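Long-range contact in cytochrome c XoxG (Methylobacterium extorquens, PDB 6ONQ), which binds heme c and probably carries electrons away from methanol oxidation by the lanthanide-dependent methanol dehydrogenase: residues Trp82-Gly87 with Tyr160-Ala165. Residues are numbered along the deposited sequence; the frame is centred on the assembly and turned at random.
Sequences WFTYSG and YVYLRA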
loop_
_atom_site.group_PDB
_atom_site.type_symbol
_atom_site.label_atom_id
_atom_site.label_comp_id
_atom_site.label_asym_id
_atom_site.label_seq_id
_atom_site.Cartn_x
_atom_site.Cartn_y
_atom_site.Cartn_z
ATOM N N TRP A 82 -1.276 7.147 7.683
ATOM C CA TRP A 82 -0.893 6.057 8.571
ATOM C C TRP A 82 -0.680 4.760 7.802
ATOM O O TRP A 82 0.332 4.073 7.985
ATOM C CB TRP A 82 -1.946 5.859 9.657
ATOM C CG TRP A 82 -1.704 4.601 10.404
ATOM C CD1 TRP A 82 -2.440 3.454 10.342
ATOM C CD2 TRP A 82 -0.627 4.340 11.306
ATOM N NE1 TRP A 82 -1.893 2.495 11.159
ATOM C CE2 TRP A 82 -0.776 3.015 11.762
ATOM C CE3 TRP A 82 0.451 5.098 11.773
ATOM C CZ2 TRP A 82 0.114 2.431 12.661
ATOM C CZ3 TRP A 82 1.330 4.520 12.668
ATOM C CH2 TRP A 82 1.155 3.200 13.105
ATOM N N PHE A 83 -1.613 4.415 6.919
ATOM C CA PHE A 83 -1.569 3.095 6.302
ATOM C C PHE A 83 -0.425 2.963 5.308
ATOM O O PHE A 83 0.081 1.857 5.105
ATOM C CB PHE A 83 -2.906 2.776 5.649
ATOM C CG PHE A 83 -3.980 2.501 6.642
ATOM C CD1 PHE A 83 -4.558 3.537 7.356
ATOM C CD2 PHE A 83 -4.377 1.207 6.909
ATOM C CE1 PHE A 83 -5.535 3.284 8.295
ATOM C CE2 PHE A 83 -5.358 0.944 7.852
ATOM C CZ PHE A 83 -5.934 1.980 8.542
ATOM N N THR A 84 0.021 4.058 4.697
ATOM C CA THR A 84 1.242 3.956 3.907
ATOM C C THR A 84 2.431 3.642 4.805
ATOM O O THR A 84 3.229 2.746 4.508
ATOM C CB THR A 84 1.486 5.233 3.107
ATOM O OG1 THR A 84 0.384 5.470 2.220
ATOM C CG2 THR A 84 2.753 5.097 2.285
ATOM N N TYR A 85 2.556 4.363 5.925
ATOM C CA TYR A 85 3.615 4.073 6.890
ATOM C C TYR A 85 3.519 2.632 7.382
ATOM O O TYR A 85 4.480 1.860 7.272
ATOM C CB TYR A 85 3.541 5.066 8.060
ATOM C CG TYR A 85 4.444 4.742 9.238
ATOM C CD1 TYR A 85 5.791 5.101 9.233
ATOM C CD2 TYR A 85 3.947 4.082 10.358
ATOM C CE1 TYR A 85 6.617 4.803 10.310
ATOM C CE2 TYR A 85 4.766 3.781 11.438
ATOM C CZ TYR A 85 6.098 4.143 11.409
ATOM O OH TYR A 85 6.910 3.843 12.484
ATOM N N SER A 86 2.350 2.245 7.894
ATOM C CA SER A 86 2.185 0.910 8.455
ATOM C C SER A 86 2.430 -0.172 7.409
ATOM O O SER A 86 3.083 -1.185 7.691
ATOM C CB SER A 86 0.790 0.775 9.059
ATOM O OG SER A 86 0.531 -0.563 9.433
ATOM N N GLY A 87 1.916 0.028 6.191
ATOM C CA GLY A 87 2.091 -0.957 5.138
ATOM C C GLY A 87 3.533 -1.152 4.711
ATOM O O GLY A 87 3.921 -2.265 4.344
ATOM N N TYR A 160 -1.813 -2.890 0.637
ATOM C CA TYR A 160 -2.373 -2.365 -0.607
ATOM C C TYR A 160 -2.065 -0.885 -0.767
ATOM O O TYR A 160 -1.585 -0.448 -1.819
ATOM C CB TYR A 160 -3.882 -2.599 -0.648
ATOM C CG TYR A 160 -4.520 -2.097 -1.922
ATOM C CD1 TYR A 160 -4.289 -2.738 -3.136
ATOM C CD2 TYR A 160 -5.336 -0.968 -1.923
ATOM C CE1 TYR A 160 -4.857 -2.276 -4.311
ATOM C CE2 TYR A 160 -5.913 -0.499 -3.101
ATOM C CZ TYR A 160 -5.665 -1.162 -4.287
ATOM O OH TYR A 160 -6.224 -0.719 -5.463
ATOM N N VAL A 161 -2.326 -0.099 0.276
ATOM C CA VAL A 161 -2.121 1.347 0.213
ATOM C C VAL A 161 -0.668 1.676 -0.114
ATOM O O VAL A 161 -0.377 2.425 -1.051
ATOM C CB VAL A 161 -2.565 1.993 1.533
ATOM C CG1 VAL A 161 -2.109 3.416 1.598
ATOM C CG2 VAL A 161 -4.072 1.913 1.662
ATOM N N TYR A 162 0.265 1.123 0.656
ATOM C CA TYR A 162 1.681 1.373 0.412
ATOM C C TYR A 162 2.095 0.963 -1.005
ATOM O O TYR A 162 2.752 1.723 -1.725
ATOM C CB TYR A 162 2.513 0.622 1.459
ATOM C CG TYR A 162 3.957 0.517 1.077
ATOM C CD1 TYR A 162 4.738 1.648 0.988
ATOM C CD2 TYR A 162 4.531 -0.704 0.763
ATOM C CE1 TYR A 162 6.042 1.572 0.615
ATOM C CE2 TYR A 162 5.851 -0.781 0.392
ATOM C CZ TYR A 162 6.597 0.365 0.322
ATOM O OH TYR A 162 7.921 0.327 -0.044
ATOM N N LEU A 163 1.736 -0.250 -1.422
ATOM C CA LEU A 163 2.139 -0.682 -2.752
ATOM C C LEU A 163 1.395 0.082 -3.845
ATOM O O LEU A 163 1.891 0.191 -4.970
ATOM C CB LEU A 163 1.917 -2.178 -2.900
ATOM C CG LEU A 163 2.834 -3.162 -2.186
ATOM C CD1 LEU A 163 2.218 -4.559 -2.254
ATOM C CD2 LEU A 163 4.231 -3.134 -2.803
ATOM N N ARG A 164 0.210 0.612 -3.535
ATOM C CA ARG A 164 -0.456 1.520 -4.459
ATOM C C ARG A 164 0.322 2.816 -4.608
ATOM O O ARG A 164 0.452 3.347 -5.719
ATOM C CB ARG A 164 -1.869 1.816 -3.976
ATOM C CG ARG A 164 -2.898 1.736 -5.066
ATOM C CD ARG A 164 -4.201 2.380 -4.644
ATOM N NE ARG A 164 -4.919 2.829 -5.829
ATOM C CZ ARG A 164 -6.210 3.125 -5.870
ATOM N NH1 ARG A 164 -6.957 3.026 -4.779
ATOM N NH2 ARG A 164 -6.748 3.520 -7.016
ATOM N N ALA A 165 0.833 3.352 -3.499
ATOM C CA ALA A 165 1.636 4.569 -3.571
ATOM C C ALA A 165 2.922 4.345 -4.349
ATOM O O ALA A 165 3.406 5.260 -5.023
ATOM C CB ALA A 165 1.947 5.083 -2.168
#
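Y162 packs against the backbone of T84 and G87 where helices 82-94 and 156-167 cross almost perpendicularly; the segment axes approach to 7.6 Å at -94°. This is the tight part of the contact: the CA atoms of T84 and Y162 are 4.4 Å apart, and Y162 CB lies 3.8 Å from both T84 O and G87 C. G87, without a side chain, leaves this place to Y162. Its chi1 of 165° sets the tyrosine CG anti to the backbone N, beside G87 C; from there CD2 comes to 4.0 Å from G87 O, while CD1 lies near T84 O and 4.2 Å from T84 CG2. An alanine here would keep the CB contacts but would probably open a gap beside G87 and the T84 methyl. V161 meets the other flank of T84, its CG1 3.3 Å from T84 OG1, a hydroxyl hydrogen-bonded to D81; F71 of strand 69-74 touches both side chains. At F83 the packing is looser: of its side chain only CB comes near V161 CG1, at 4.2 Å, and the partly exposed ring turns from V161 and lays one face against W82 CD1. Such a crossing, with G87 and the aromatic Y162 at its centre, on the helix that leads into heme-bound C95 and axial H99, is characteristic of the class I cytochrome c fold. Apolar carbons laid against helix backbone imply cohesion by packing rather than by polar bonds between the helices.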